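Side-chain contacts in farnesyl pyrophosphate synthase (Pseudomonas aeruginosa, PDB 3ZOU), which catalyses the chain elongation that makes farnesyl diphosphate from geranyl diphosphate and isopentenyl diphosphate, with magnesium ions bound at its active site: residues A[20-25]-A[118-123]; A[48-53]-A[285-290]; A[126-131]-A[136-141]. All blocks are in the same frame, centred on the assembly; numbering follows the deposited sequence.

Contact 1 of 3, residues A[20-25]-A[118-123]; sequences ALFVAP and QALAFE
No polar bond joins L21 and F22 to L120; the shortest sound one near them is the helical bond from E123 N to A119 O, 2.9 Å, which closes the turn that presents L120. The setting is the all-helical fold of the polyprenyl synthases, where the loop leaving helix 3-19 passes alongside helix 107-126. The closest CA pair across the contact, L21 and L120, is 8.6 Å apart, so side chains alone bridge the gap.

One methyl does nearly all the touching. L120 CD2 lies 4.1 Å from L21 CB, and the L21 methyl CD1 comes to 4.2 Å from the same L120 CD2. On the aromatic side, F22 CE1 is 4.2 Å from L120 CD2, the methyl reaching the ring from an oblique direction. L21 CB and F22 CE1 are themselves 4.4 Å apart, which puts L120 CD2 at the third corner of a nearly equilateral triangle. Because CG of L120 stands anti to its backbone N (chi1 -177°), the isobutyl group extends out from the helix toward the loop. F22 starts out across the contact rather than into it, and its ring end is what closes on the leucine.

Further neighbours surround the three side chains. F22 also packs on L117 of helix 107-126 and on R37 and V40 of helix 30-40, while L21 touches V124. Helix 107-126 also serves the dimer: F122 stacks on F122 of the second subunit, and Q118 NE2 donates to D115 O of that subunit. Within the F22 ring, CE1 is the atom nearest to L120 CD2, its ring neighbours CD1 and CZ both lying farther from that methyl.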
ATOM      1  N   ALA A  20      -1.775   0.902  19.330  1.00 16.96           N
ATOM      2  CA  ALA A  20      -0.362   1.326  19.479  1.00 19.33           C
ATOM      3  C   ALA A  20       0.383   1.843  18.213  1.00 18.05           C
ATOM      4  O   ALA A  20       1.488   2.384  18.251  1.00 19.70           O
ATOM      5  CB  ALA A  20       0.461   0.227  20.124  1.00 22.15           C
ATOM      6  N   LEU A  21      -0.227   1.635  17.077  1.00 14.87           N
ATOM      7  CA  LEU A  21       0.317   2.082  15.820  1.00 13.47           C
ATOM      8  C   LEU A  21      -0.081   3.507  15.472  1.00 16.06           C
ATOM      9  O   LEU A  21       0.401   4.035  14.471  1.00 18.94           O
ATOM     10  CB  LEU A  21      -0.220   1.171  14.687  1.00 14.29           C
ATOM     11  CG  LEU A  21       0.145  -0.284  14.761  1.00 14.80           C
ATOM     12  CD1 LEU A  21      -0.495  -1.052  13.606  1.00 14.38           C
ATOM     13  CD2 LEU A  21       1.626  -0.478  14.706  1.00 16.21           C
ATOM     14  N   PHE A  22      -1.002   4.104  16.200  1.00 14.43           N
ATOM     15  CA  PHE A  22      -1.569   5.415  15.769  1.00 14.38           C
ATOM     16  C   PHE A  22      -1.012   6.592  16.518  1.00 17.09           C
ATOM     17  O   PHE A  22      -1.706   7.602  16.726  1.00 20.09           O
ATOM     18  CB  PHE A  22      -3.117   5.391  15.738  1.00 14.73           C
ATOM     19  CG  PHE A  22      -3.652   4.256  14.950  1.00 14.32           C
ATOM     20  CD1 PHE A  22      -3.278   4.113  13.624  1.00 16.60           C
ATOM     21  CD2 PHE A  22      -4.507   3.303  15.482  1.00 14.86           C
ATOM     22  CE1 PHE A  22      -3.749   3.046  12.862  1.00 15.42           C
ATOM     23  CE2 PHE A  22      -4.967   2.251  14.738  1.00 16.09           C
ATOM     24  CZ  PHE A  22      -4.556   2.105  13.413  1.00 14.69           C
ATOM     25  N   VAL A  23       0.283   6.537  16.850  1.00 18.60           N
ATOM     26  CA  VAL A  23       0.904   7.649  17.578  1.00 19.06           C
ATOM     27  C   VAL A  23       1.706   8.434  16.560  1.00 15.66           C
ATOM     28  O   VAL A  23       2.617   7.931  15.939  1.00 16.47           O
ATOM     29  CB  VAL A  23       1.791   7.154  18.756  1.00 25.44           C
ATOM     30  CG1 VAL A  23       2.406   8.353  19.446  1.00 29.38           C
ATOM     31  CG2 VAL A  23       0.992   6.315  19.751  1.00 24.95           C
ATOM     32  N   ALA A  24       1.326   9.692  16.369  1.00 16.74           N
ATOM     33  CA  ALA A  24       1.981  10.556  15.430  1.00 16.21           C
ATOM     34  C   ALA A  24       3.405  10.794  15.853  1.00 17.87           C
ATOM     35  O   ALA A  24       3.633  11.037  17.051  1.00 18.88           O
ATOM     36  CB  ALA A  24       1.264  11.905  15.340  1.00 16.61           C
ATOM     37  N   PRO A  25       4.340  10.712  14.916  1.00 18.64           N
ATOM     38  CA  PRO A  25       5.748  10.947  15.320  1.00 20.37           C
ATOM     39  C   PRO A  25       6.089  12.400  15.600  1.00 21.28           C
ATOM     40  O   PRO A  25       7.165  12.678  16.168  1.00 23.00           O
ATOM     41  CB  PRO A  25       6.566  10.429  14.144  1.00 22.42           C
ATOM     42  CG  PRO A  25       5.639  10.255  13.012  1.00 21.43           C
ATOM     43  CD  PRO A  25       4.227  10.248  13.510  1.00 19.49           C
ATOM     44  N   GLN A 118      -2.841   1.743   4.319  1.00  7.77           N
ATOM     45  CA  GLN A 118      -2.341   0.704   3.424  1.00  8.06           C
ATOM     46  C   GLN A 118      -0.836   0.524   3.559  1.00  7.52           C
ATOM     47  O   GLN A 118      -0.316  -0.567   3.669  1.00  7.68           O
ATOM     48  CB  GLN A 118      -2.773   0.912   1.969  1.00  8.09           C
ATOM     49  CG  GLN A 118      -2.198  -0.209   1.122  1.00  9.14           C
ATOM     50  CD  GLN A 118      -2.743  -0.393  -0.296  1.00 10.71           C
ATOM     51  OE1 GLN A 118      -2.615  -1.490  -0.819  1.00 13.93           O
ATOM     52  NE2 GLN A 118      -3.157   0.643  -0.943  1.00 10.64           N
ATOM     53  N   ALA A 119      -0.099   1.649   3.507  1.00  7.38           N
ATOM     54  CA  ALA A 119       1.379   1.560   3.708  1.00  7.60           C
ATOM     55  C   ALA A 119       1.731   0.922   5.050  1.00  7.83           C
ATOM     56  O   ALA A 119       2.629   0.098   5.075  1.00  8.67           O
ATOM     57  CB  ALA A 119       2.033   2.923   3.586  1.00  8.36           C
ATOM     58  N   LEU A 120       0.961   1.299   6.053  1.00  8.10           N
ATOM     59  CA  LEU A 120       1.262   0.750   7.383  1.00  8.63           C
ATOM     60  C   LEU A 120       1.121  -0.744   7.413  1.00  9.16           C
ATOM     61  O   LEU A 120       1.833  -1.425   8.153  1.00  9.71           O
ATOM     62  CB  LEU A 120       0.409   1.414   8.397  1.00  8.19           C
ATOM     63  CG  LEU A 120       0.574   1.060   9.870  1.00  9.03           C
ATOM     64  CD1 LEU A 120       1.982   1.386  10.276  1.00  9.92           C
ATOM     65  CD2 LEU A 120      -0.418   1.888  10.671  1.00 10.12           C
ATOM     66  N   ALA A 121       0.114  -1.276   6.737  1.00  9.07           N
ATOM     67  CA  ALA A 121      -0.117  -2.723   6.713  1.00  8.83           C
ATOM     68  C   ALA A 121       1.180  -3.416   6.284  1.00  9.45           C
ATOM     69  O   ALA A 121       1.581  -4.467   6.812  1.00 10.08           O
ATOM     70  CB  ALA A 121      -1.275  -3.091   5.837  1.00  8.53           C
ATOM     71  N   PHE A 122       1.787  -2.915   5.215  1.00  8.63           N
ATOM     72  CA  PHE A 122       3.002  -3.495   4.617  1.00  9.22           C
ATOM     73  C   PHE A 122       4.221  -3.240   5.510  1.00  9.91           C
ATOM     74  O   PHE A 122       5.027  -4.138   5.728  1.00  9.80           O
ATOM     75  CB  PHE A 122       3.189  -3.005   3.153  1.00  9.61           C
ATOM     76  CG  PHE A 122       2.094  -3.507   2.258  1.00 11.66           C
ATOM     77  CD1 PHE A 122       1.999  -4.859   1.974  1.00 15.38           C
ATOM     78  CD2 PHE A 122       1.156  -2.682   1.731  1.00 13.67           C
ATOM     79  CE1 PHE A 122       1.003  -5.319   1.099  1.00 16.40           C
ATOM     80  CE2 PHE A 122       0.162  -3.141   0.868  1.00 14.06           C
ATOM     81  CZ  PHE A 122       0.062  -4.468   0.613  1.00 16.25           C
ATOM     82  N   GLU A 123       4.265  -2.065   6.158  1.00 10.01           N
ATOM     83  CA  GLU A 123       5.306  -1.810   7.132  1.00 10.23           C
ATOM     84  C   GLU A 123       5.285  -2.825   8.257  1.00 10.15           C
ATOM     85  O   GLU A 123       6.340  -3.308   8.649  1.00 12.31           O
ATOM     86  CB  GLU A 123       5.127  -0.381   7.723  1.00 11.88           C
ATOM     87  CG  GLU A 123       6.261  -0.023   8.688  1.00 12.95           C
ATOM     88  CD  GLU A 123       6.099   1.358   9.256  1.00 17.07           C
ATOM     89  OE1 GLU A 123       5.411   2.237   8.725  1.00 14.46           O
ATOM     90  OE2 GLU A 123       6.652   1.545  10.366  1.00 23.70           O
TER

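Contact 2 of 3, residues A[48-53]-A[285-290]; sequences RPLLAY and RQLARY. With 6H6 (3-(2-oxo-1,3-benzoxazol-3(2H)-yl)propanoic acid), chain G.
One face of the Y290 ring carries the benzoxazolone of the bound fragment 6H6, while L287 and L50 meet the fragment around its C4 corner. The two flat groups are nearly parallel, their planes about 14° apart. The 6H6 ring oxygen O2 sits over the centre of the tyrosine ring, 3.7 Å above its plane, and Y290 CE1 is 3.5 Å from 6H6 C2. L287 CD1 reaches 6H6 C4 at 3.9 Å from the same side of the fragment plane as Y290; L50 CD1 comes to C4 at 4.0 Å from the opposite side.

Beyond the fragment contact, the helices meet through L287 CD2. Its distance of 3.5 Å to L51 CD2 is tighter than usual van der Waals contact, and these two side chains cross at about a right angle. L50 CD2 is looser, 4.2 Å from L287 CD2. With chi1 at 179° the L287 side chain runs out from helix 282-293, and its two methyls divide, CD1 to the ligand and CD2 to L51.

Helices 47-58 and 282-293 thus form an apolar wall of the fragment pocket, completed by residues such as Q7 and V47 and distinct from the geranyl diphosphate site of this all-helical prenyltransferase fold.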
ATOM      1  N   ARG A  48     -11.178 -10.712  10.246  1.00  9.95           N
ATOM      2  CA  ARG A  48      -9.960 -11.039   9.575  1.00  9.33           C
ATOM      3  C   ARG A  48      -8.773 -11.297  10.501  1.00  9.28           C
ATOM      4  O   ARG A  48      -8.147 -12.362  10.373  1.00  9.82           O
ATOM      5  CB  ARG A  48      -9.697  -9.953   8.506  1.00  9.27           C
ATOM      6  CG  ARG A  48     -10.693 -10.033   7.348  1.00 10.08           C
ATOM      7  CD  ARG A  48     -10.750  -8.743   6.572  1.00 10.29           C
ATOM      8  NE  ARG A  48     -11.872  -8.796   5.622  1.00 11.15           N
ATOM      9  CZ  ARG A  48     -13.127  -8.582   5.978  1.00 11.00           C
ATOM     10  NH1 ARG A  48     -13.461  -8.266   7.237  1.00 11.62           N
ATOM     11  NH2 ARG A  48     -14.087  -8.690   5.095  1.00 11.80           N
ATOM     12  N   PRO A  49      -8.673 -10.555  11.611  1.00  9.14           N
ATOM     13  CA  PRO A  49      -7.770 -10.972  12.694  1.00  8.79           C
ATOM     14  C   PRO A  49      -8.111 -12.359  13.290  1.00  9.89           C
ATOM     15  O   PRO A  49      -7.198 -13.142  13.478  1.00  9.74           O
ATOM     16  CB  PRO A  49      -7.912  -9.878  13.683  1.00  9.10           C
ATOM     17  CG  PRO A  49      -8.050  -8.629  12.789  1.00  8.99           C
ATOM     18  CD  PRO A  49      -8.952  -9.103  11.695  1.00  8.95           C
ATOM     19  N   LEU A  50      -9.392 -12.566  13.525  1.00 10.01           N
ATOM     20  CA  LEU A  50      -9.892 -13.873  14.100  1.00 10.24           C
ATOM     21  C   LEU A  50      -9.343 -14.991  13.221  1.00 10.47           C
ATOM     22  O   LEU A  50      -8.814 -16.010  13.644  1.00 12.15           O
ATOM     23  CB  LEU A  50     -11.396 -13.857  14.124  1.00 11.34           C
ATOM     24  CG  LEU A  50     -12.127 -14.998  14.914  1.00 12.95           C
ATOM     25  CD1 LEU A  50     -13.562 -14.612  15.125  1.00 14.02           C
ATOM     26  CD2 LEU A  50     -12.015 -16.267  14.149  1.00 13.46           C
ATOM     27  N   LEU A  51      -9.508 -14.822  11.900  1.00  9.80           N
ATOM     28  CA  LEU A  51      -9.094 -15.807  10.946  1.00 10.96           C
ATOM     29  C   LEU A  51      -7.595 -16.058  11.024  1.00 11.13           C
ATOM     30  O   LEU A  51      -7.136 -17.192  10.881  1.00 10.10           O
ATOM     31  CB  LEU A  51      -9.529 -15.417   9.523  1.00 10.55           C
ATOM     32  CG  LEU A  51     -11.027 -15.614   9.229  1.00 11.07           C
ATOM     33  CD1 LEU A  51     -11.475 -14.885   7.974  1.00 12.48           C
ATOM     34  CD2 LEU A  51     -11.383 -17.093   9.162  1.00 12.97           C
ATOM     35  N   ALA A  52      -6.802 -14.974  11.062  1.00 11.11           N
ATOM     36  CA  ALA A  52      -5.320 -15.121  11.156  1.00 10.18           C
ATOM     37  C   ALA A  52      -4.947 -15.880  12.434  1.00 10.62           C
ATOM     38  O   ALA A  52      -4.160 -16.794  12.362  1.00 10.71           O
ATOM     39  CB  ALA A  52      -4.654 -13.756  11.099  1.00 12.06           C
ATOM     40  N   TYR A  53      -5.485 -15.479  13.552  1.00 10.08           N
ATOM     41  CA  TYR A  53      -5.157 -16.188  14.822  1.00 11.50           C
ATOM     42  C   TYR A  53      -5.613 -17.634  14.708  1.00 12.69           C
ATOM     43  O   TYR A  53      -4.881 -18.547  15.096  1.00 12.50           O
ATOM     44  CB  TYR A  53      -5.869 -15.527  16.002  1.00 11.47           C
ATOM     45  CG  TYR A  53      -5.258 -14.191  16.353  1.00 11.09           C
ATOM     46  CD1 TYR A  53      -3.907 -14.050  16.639  1.00 12.46           C
ATOM     47  CD2 TYR A  53      -6.039 -13.049  16.467  1.00 11.96           C
ATOM     48  CE1 TYR A  53      -3.364 -12.842  17.001  1.00 14.04           C
ATOM     49  CE2 TYR A  53      -5.483 -11.809  16.770  1.00 11.97           C
ATOM     50  CZ  TYR A  53      -4.145 -11.725  17.093  1.00 12.77           C
ATOM     51  OH  TYR A  53      -3.554 -10.484  17.410  1.00 15.03           O
ATOM     52  N   ARG A 285     -13.731 -24.217  12.629  1.00 11.36           N
ATOM     53  CA  ARG A 285     -14.979 -24.946  12.406  1.00 12.05           C
ATOM     54  C   ARG A 285     -16.198 -24.213  12.958  1.00 11.24           C
ATOM     55  O   ARG A 285     -17.291 -24.134  12.346  1.00 11.47           O
ATOM     56  CB  ARG A 285     -14.882 -26.357  13.025  1.00 12.88           C
ATOM     57  CG  ARG A 285     -13.821 -27.221  12.403  1.00 13.63           C
ATOM     58  CD  ARG A 285     -13.672 -28.555  13.151  1.00 14.98           C
ATOM     59  NE  ARG A 285     -12.722 -29.428  12.482  1.00 15.49           N
ATOM     60  CZ  ARG A 285     -11.553 -29.835  12.931  1.00 15.41           C
ATOM     61  NH1 ARG A 285     -11.146 -29.554  14.150  1.00 17.11           N
ATOM     62  NH2 ARG A 285     -10.795 -30.546  12.143  1.00 16.90           N
ATOM     63  N   GLN A 286     -16.053 -23.727  14.190  1.00 10.74           N
ATOM     64  CA  GLN A 286     -17.113 -22.986  14.859  1.00 12.26           C
ATOM     65  C   GLN A 286     -17.519 -21.702  14.114  1.00 11.42           C
ATOM     66  O   GLN A 286     -18.676 -21.322  14.082  1.00 11.19           O
ATOM     67  CB  GLN A 286     -16.728 -22.685  16.316  1.00 12.74           C
ATOM     68  CG  GLN A 286     -16.694 -23.930  17.174  1.00 16.73           C
ATOM     69  CD  GLN A 286     -16.388 -23.589  18.642  1.00 23.32           C
ATOM     70  OE1 GLN A 286     -16.791 -22.520  19.141  1.00 27.69           O
ATOM     71  NE2 GLN A 286     -15.761 -24.507  19.343  1.00 26.74           N
ATOM     72  N   LEU A 287     -16.524 -21.022  13.576  1.00 12.01           N
ATOM     73  CA  LEU A 287     -16.796 -19.853  12.761  1.00 11.45           C
ATOM     74  C   LEU A 287     -17.612 -20.209  11.525  1.00 11.39           C
ATOM     75  O   LEU A 287     -18.553 -19.516  11.244  1.00 12.23           O
ATOM     76  CB  LEU A 287     -15.468 -19.173  12.338  1.00 11.89           C
ATOM     77  CG  LEU A 287     -15.710 -17.945  11.452  1.00 11.90           C
ATOM     78  CD1 LEU A 287     -16.316 -16.810  12.237  1.00 11.92           C
ATOM     79  CD2 LEU A 287     -14.338 -17.547  10.926  1.00 11.92           C
ATOM     80  N   ALA A 288     -17.261 -21.263  10.859  1.00 11.34           N
ATOM     81  CA  ALA A 288     -18.042 -21.719   9.707  1.00 11.27           C
ATOM     82  C   ALA A 288     -19.501 -21.948  10.017  1.00 11.71           C
ATOM     83  O   ALA A 288     -20.390 -21.537   9.255  1.00 11.90           O
ATOM     84  CB  ALA A 288     -17.419 -22.895   9.029  1.00 11.15           C
ATOM     85  N   ARG A 289     -19.738 -22.605  11.168  1.00 11.11           N
ATOM     86  CA  ARG A 289     -21.134 -22.775  11.585  1.00 11.75           C
ATOM     87  C   ARG A 289     -21.793 -21.492  11.961  1.00 11.80           C
ATOM     88  O   ARG A 289     -22.976 -21.227  11.613  1.00 13.08           O
ATOM     89  CB  ARG A 289     -21.157 -23.795  12.725  1.00 11.65           C
ATOM     90  CG  ARG A 289     -20.618 -25.143  12.294  1.00 11.82           C
ATOM     91  CD  ARG A 289     -20.963 -26.260  13.281  1.00 13.13           C
ATOM     92  NE  ARG A 289     -20.270 -27.470  12.929  1.00 14.22           N
ATOM     93  CZ  ARG A 289     -19.160 -27.896  13.531  1.00 16.05           C
ATOM     94  NH1 ARG A 289     -18.596 -27.185  14.488  1.00 16.86           N
ATOM     95  NH2 ARG A 289     -18.610 -29.027  13.145  1.00 19.90           N
ATOM     96  N   TYR A 290     -21.118 -20.644  12.713  1.00 11.64           N
ATOM     97  CA  TYR A 290     -21.673 -19.365  13.135  1.00 13.16           C
ATOM     98  C   TYR A 290     -22.186 -18.531  11.944  1.00 12.43           C
ATOM     99  O   TYR A 290     -23.252 -17.928  12.006  1.00 15.34           O
ATOM    100  CB  TYR A 290     -20.627 -18.544  13.888  1.00 13.05           C
ATOM    101  CG  TYR A 290     -21.048 -17.133  14.108  1.00 16.44           C
ATOM    102  CD1 TYR A 290     -21.912 -16.791  15.149  1.00 19.80           C
ATOM    103  CD2 TYR A 290     -20.564 -16.114  13.269  1.00 18.96           C
ATOM    104  CE1 TYR A 290     -22.336 -15.477  15.332  1.00 21.94           C
ATOM    105  CE2 TYR A 290     -21.007 -14.827  13.434  1.00 21.51           C
ATOM    106  CZ  TYR A 290     -21.905 -14.531  14.463  1.00 22.02           C
ATOM    107  OH  TYR A 290     -22.307 -13.197  14.637  1.00 28.89           O
TER
HETATM  108  O   6H6 G1299     -22.108  -9.816  18.728  0.90 46.37           O
HETATM  109  N1  6H6 G1299     -20.073 -12.971  16.912  0.90 27.88           N
HETATM  110  O1  6H6 G1299     -20.536 -14.612  18.455  0.90 30.44           O
HETATM  111  C2  6H6 G1299     -19.905 -14.162  17.477  0.90 28.46           C
HETATM  112  O2  6H6 G1299     -18.915 -14.820  16.821  0.90 24.29           O
HETATM  113  C3  6H6 G1299     -18.503 -14.026  15.819  0.90 21.50           C
HETATM  114  C4  6H6 G1299     -17.535 -14.251  14.862  0.90 20.43           C
HETATM  115  C5  6H6 G1299     -17.314 -13.218  13.957  0.90 19.37           C
HETATM  116  C6  6H6 G1299     -18.046 -12.036  14.027  0.90 19.71           C
HETATM  117  C7  6H6 G1299     -19.008 -11.797  14.985  0.90 22.05           C
HETATM  118  C8  6H6 G1299     -19.237 -12.830  15.882  0.90 23.68           C
HETATM  119  C9  6H6 G1299     -21.009 -11.959  17.384  0.90 33.21           C
HETATM  120  C10 6H6 G1299     -20.248 -11.281  18.547  0.90 36.01           C
HETATM  121  C11 6H6 G1299     -20.900  -9.975  19.000  0.90 44.71           C
HETATM  122  OXT 6H6 G1299     -20.176  -9.186  19.654  0.90 50.91           O

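Contact 3 of 3, residues A[126-131]-A[136-141]; sequences ADTRRN and AVCLEM
N131 meets M141 and C138 where the chain turns from helix 107-126 into helix 135-149, a helical hairpin whose connection starts with an Asx turn at D127.

The one hydrogen bond across the segments is weak: N131 ND2 donates to M141 SD at 3.6 Å, nearly straight at 164°. The amide has stronger partners beside it, since its ND2 also donates to L125 O and its OD1 accepts from Q133 NE2. Both ends of this buried group are therefore used, which should fix its rotation and leave the thioether a secondary acceptor. M141 bends at chi3 (83°), folding its terminal methyl back so that CE lies 3.9 Å from N131 OD1.

Non-bonded packing centres on the C138 sulfur. C138 SG lies 3.3 Å from the backbone O of N131, a close approach, and T128 CG2 touches C138 SG at 4.4 Å. Around this core M141 packs on L192 and L195 of helix 171-196, and C138 on L139 of the second subunit.

Polar bonds inside 126-131 shape the loop. D127 OD1 takes two backbone donors, R129 N at 2.9 Å nearly along the C-O axis and R130 N at 3.0 Å from well above the carboxylate plane (61°). That pair defines the Asx turn and the longer Asx motif. N131 N, in turn, bonds to D127 O. The other carboxylate oxygen, D127 OD2, lies 3.0 Å from R130 NH1 but well out of the guanidinium plane, so the attraction is one of charge without a pointing N-H.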
ATOM      1  N   ALA A 126       6.699  -6.198   7.143  1.00 11.86           N
ATOM      2  CA  ALA A 126       8.131  -6.184   6.823  1.00 13.12           C
ATOM      3  C   ALA A 126       9.025  -5.943   8.005  1.00 12.95           C
ATOM      4  O   ALA A 126      10.227  -6.084   7.877  1.00 16.84           O
ATOM      5  CB  ALA A 126       8.390  -5.083   5.839  1.00 13.04           C
ATOM      6  N   ASP A 127       8.451  -5.456   9.098  1.00 13.38           N
ATOM      7  CA  ASP A 127       9.135  -5.156  10.405  1.00 16.30           C
ATOM      8  C   ASP A 127       9.398  -6.424  11.138  1.00 15.94           C
ATOM      9  O   ASP A 127       8.502  -7.040  11.627  1.00 17.48           O
ATOM     10  CB  ASP A 127       8.187  -4.246  11.242  1.00 19.17           C
ATOM     11  CG  ASP A 127       8.790  -3.736  12.532  1.00 22.11           C
ATOM     12  OD1 ASP A 127       9.548  -4.484  13.210  1.00 22.97           O
ATOM     13  OD2 ASP A 127       8.515  -2.556  12.856  1.00 24.15           O
ATOM     14  N   THR A 128      10.659  -6.840  11.167  1.00 18.35           N
ATOM     15  CA  THR A 128      10.952  -8.158  11.769  1.00 18.10           C
ATOM     16  C   THR A 128      10.957  -8.143  13.288  1.00 20.12           C
ATOM     17  O   THR A 128      11.033  -9.218  13.898  1.00 19.64           O
ATOM     18  CB  THR A 128      12.261  -8.743  11.238  1.00 18.86           C
ATOM     19  OG1 THR A 128      13.335  -7.850  11.523  1.00 19.37           O
ATOM     20  CG2 THR A 128      12.196  -8.938   9.750  1.00 21.01           C
ATOM     21  N   ARG A 129      10.819  -6.987  13.917  1.00 22.13           N
ATOM     22  CA  ARG A 129      10.547  -6.972  15.366  1.00 24.54           C
ATOM     23  C   ARG A 129       9.060  -7.242  15.606  1.00 22.49           C
ATOM     24  O   ARG A 129       8.687  -8.080  16.413  1.00 22.47           O
ATOM     25  CB  ARG A 129      11.008  -5.641  16.009  1.00 28.98           C
ATOM     26  CG  ARG A 129      10.764  -5.568  17.519  1.00 34.13           C
ATOM     27  CD  ARG A 129      11.054  -4.189  18.128  1.00 39.63           C
ATOM     28  NE  ARG A 129      10.072  -3.183  17.674  1.00 47.76           N
ATOM     29  CZ  ARG A 129       8.813  -3.082  18.112  1.00 49.41           C
ATOM     30  NH1 ARG A 129       8.337  -3.907  19.041  1.00 51.49           N
ATOM     31  NH2 ARG A 129       8.015  -2.152  17.598  1.00 52.33           N
ATOM     32  N   ARG A 130       8.193  -6.567  14.866  1.00 18.89           N
ATOM     33  CA  ARG A 130       6.758  -6.762  15.037  1.00 18.50           C
ATOM     34  C   ARG A 130       6.252  -8.062  14.419  1.00 16.20           C
ATOM     35  O   ARG A 130       5.293  -8.659  14.936  1.00 18.88           O
ATOM     36  CB  ARG A 130       5.968  -5.637  14.343  1.00 19.99           C
ATOM     37  CG  ARG A 130       6.086  -4.238  14.947  1.00 22.02           C
ATOM     38  CD  ARG A 130       5.045  -3.331  14.297  1.00 24.49           C
ATOM     39  NE  ARG A 130       5.080  -1.943  14.747  1.00 31.18           N
ATOM     40  CZ  ARG A 130       5.431  -0.898  13.973  1.00 34.31           C
ATOM     41  NH1 ARG A 130       5.914  -1.041  12.709  1.00 33.49           N
ATOM     42  NH2 ARG A 130       5.340   0.322  14.499  1.00 31.41           N
ATOM     43  N   ASN A 131       6.949  -8.530  13.373  1.00 16.09           N
ATOM     44  CA  ASN A 131       6.597  -9.745  12.650  1.00 13.67           C
ATOM     45  C   ASN A 131       7.801 -10.692  12.597  1.00 13.89           C
ATOM     46  O   ASN A 131       8.422 -10.868  11.556  1.00 14.06           O
ATOM     47  CB  ASN A 131       6.162  -9.381  11.196  1.00 12.93           C
ATOM     48  CG  ASN A 131       5.495 -10.565  10.488  1.00 12.44           C
ATOM     49  OD1 ASN A 131       4.901 -11.457  11.140  1.00 14.69           O
ATOM     50  ND2 ASN A 131       5.592 -10.593   9.137  1.00 12.58           N
ATOM     51  N   ALA A 136      12.118 -15.519   4.923  1.00 13.76           N
ATOM     52  CA  ALA A 136      11.414 -15.951   3.775  1.00 15.01           C
ATOM     53  C   ALA A 136       9.895 -16.001   4.009  1.00 13.74           C
ATOM     54  O   ALA A 136       9.112 -15.830   3.090  1.00 17.56           O
ATOM     55  CB  ALA A 136      11.914 -17.335   3.385  1.00 15.41           C
ATOM     56  N   VAL A 137       9.513 -16.326   5.239  1.00 13.79           N
ATOM     57  CA  VAL A 137       8.111 -16.321   5.651  1.00 13.18           C
ATOM     58  C   VAL A 137       7.552 -14.892   5.648  1.00 13.66           C
ATOM     59  O   VAL A 137       6.452 -14.673   5.123  1.00 12.54           O
ATOM     60  CB  VAL A 137       7.853 -17.026   6.995  1.00 15.28           C
ATOM     61  CG1 VAL A 137       6.424 -16.867   7.423  1.00 16.19           C
ATOM     62  CG2 VAL A 137       8.234 -18.493   6.879  1.00 15.91           C
ATOM     63  N   CYS A 138       8.294 -13.939   6.195  1.00 12.73           N
ATOM     64  CA  CYS A 138       7.820 -12.535   6.135  1.00 12.58           C
ATOM     65  C   CYS A 138       7.593 -12.136   4.671  1.00 11.86           C
ATOM     66  O   CYS A 138       6.583 -11.505   4.365  1.00 11.35           O
ATOM     67  CB  CYS A 138       8.827 -11.603   6.742  1.00 12.69           C
ATOM     68  SG  CYS A 138       9.213 -11.887   8.496  1.00 14.42           S
ATOM     69  N   LEU A 139       8.481 -12.526   3.797  1.00 12.03           N
ATOM     70  CA  LEU A 139       8.371 -12.095   2.389  1.00 11.79           C
ATOM     71  C   LEU A 139       7.139 -12.734   1.722  1.00 13.03           C
ATOM     72  O   LEU A 139       6.426 -12.105   0.933  1.00 13.42           O
ATOM     73  CB  LEU A 139       9.638 -12.389   1.632  1.00 12.88           C
ATOM     74  CG  LEU A 139      10.773 -11.453   1.940  1.00 13.22           C
ATOM     75  CD1 LEU A 139      12.092 -11.967   1.379  1.00 14.17           C
ATOM     76  CD2 LEU A 139      10.533 -10.083   1.326  1.00 13.10           C
ATOM     77  N   GLU A 140       6.887 -13.998   2.056  1.00 13.27           N
ATOM     78  CA  GLU A 140       5.708 -14.694   1.542  1.00 14.19           C
ATOM     79  C   GLU A 140       4.413 -14.047   2.043  1.00 11.46           C
ATOM     80  O   GLU A 140       3.441 -13.883   1.273  1.00 11.93           O
ATOM     81  CB  GLU A 140       5.776 -16.228   1.852  1.00 15.22           C
ATOM     82  CG  GLU A 140       4.614 -16.967   1.272  1.00 19.26           C
ATOM     83  CD  GLU A 140       4.546 -17.040  -0.249  1.00 22.77           C
ATOM     84  OE1 GLU A 140       5.497 -16.638  -1.008  1.00 29.57           O
ATOM     85  OE2 GLU A 140       3.487 -17.486  -0.774  1.00 27.61           O
ATOM     86  N   MET A 141       4.406 -13.650   3.290  1.00 10.16           N
ATOM     87  CA  MET A 141       3.236 -12.939   3.891  1.00  9.80           C
ATOM     88  C   MET A 141       2.980 -11.647   3.109  1.00  8.95           C
ATOM     89  O   MET A 141       1.856 -11.303   2.801  1.00  8.96           O
ATOM     90  CB  MET A 141       3.471 -12.646   5.400  1.00 10.68           C
ATOM     91  CG  MET A 141       3.496 -13.923   6.219  1.00 11.12           C
ATOM     92  SD  MET A 141       4.000 -13.618   7.908  1.00 13.98           S
ATOM     93  CE  MET A 141       2.468 -13.116   8.575  1.00 14.30           C
TER

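Contacts 1 and 3 are neighbours on the dimer side, with centres about 18 and 19 Å from the centre of the chain and both touching the second subunit. Contact 2 lies deeper, about 11 Å from that centre, and meets no other protein chain. All three are mainly buried, yet their chemistry differs: contacts 1 and 2 are purely apolar between segments, contact 2 adding a ligand wall, whereas contact 3 sets the sulfurs of C138 and M141 against the N131 amide and backbone, the D127 carboxylate acting within its loop. Helix 107-126, which supplies 118-123, leads into 126-131. There R130 joins the two: its NE packs on L21 CD2, and its NH1 makes a long, weak ion pair with E123 OE2.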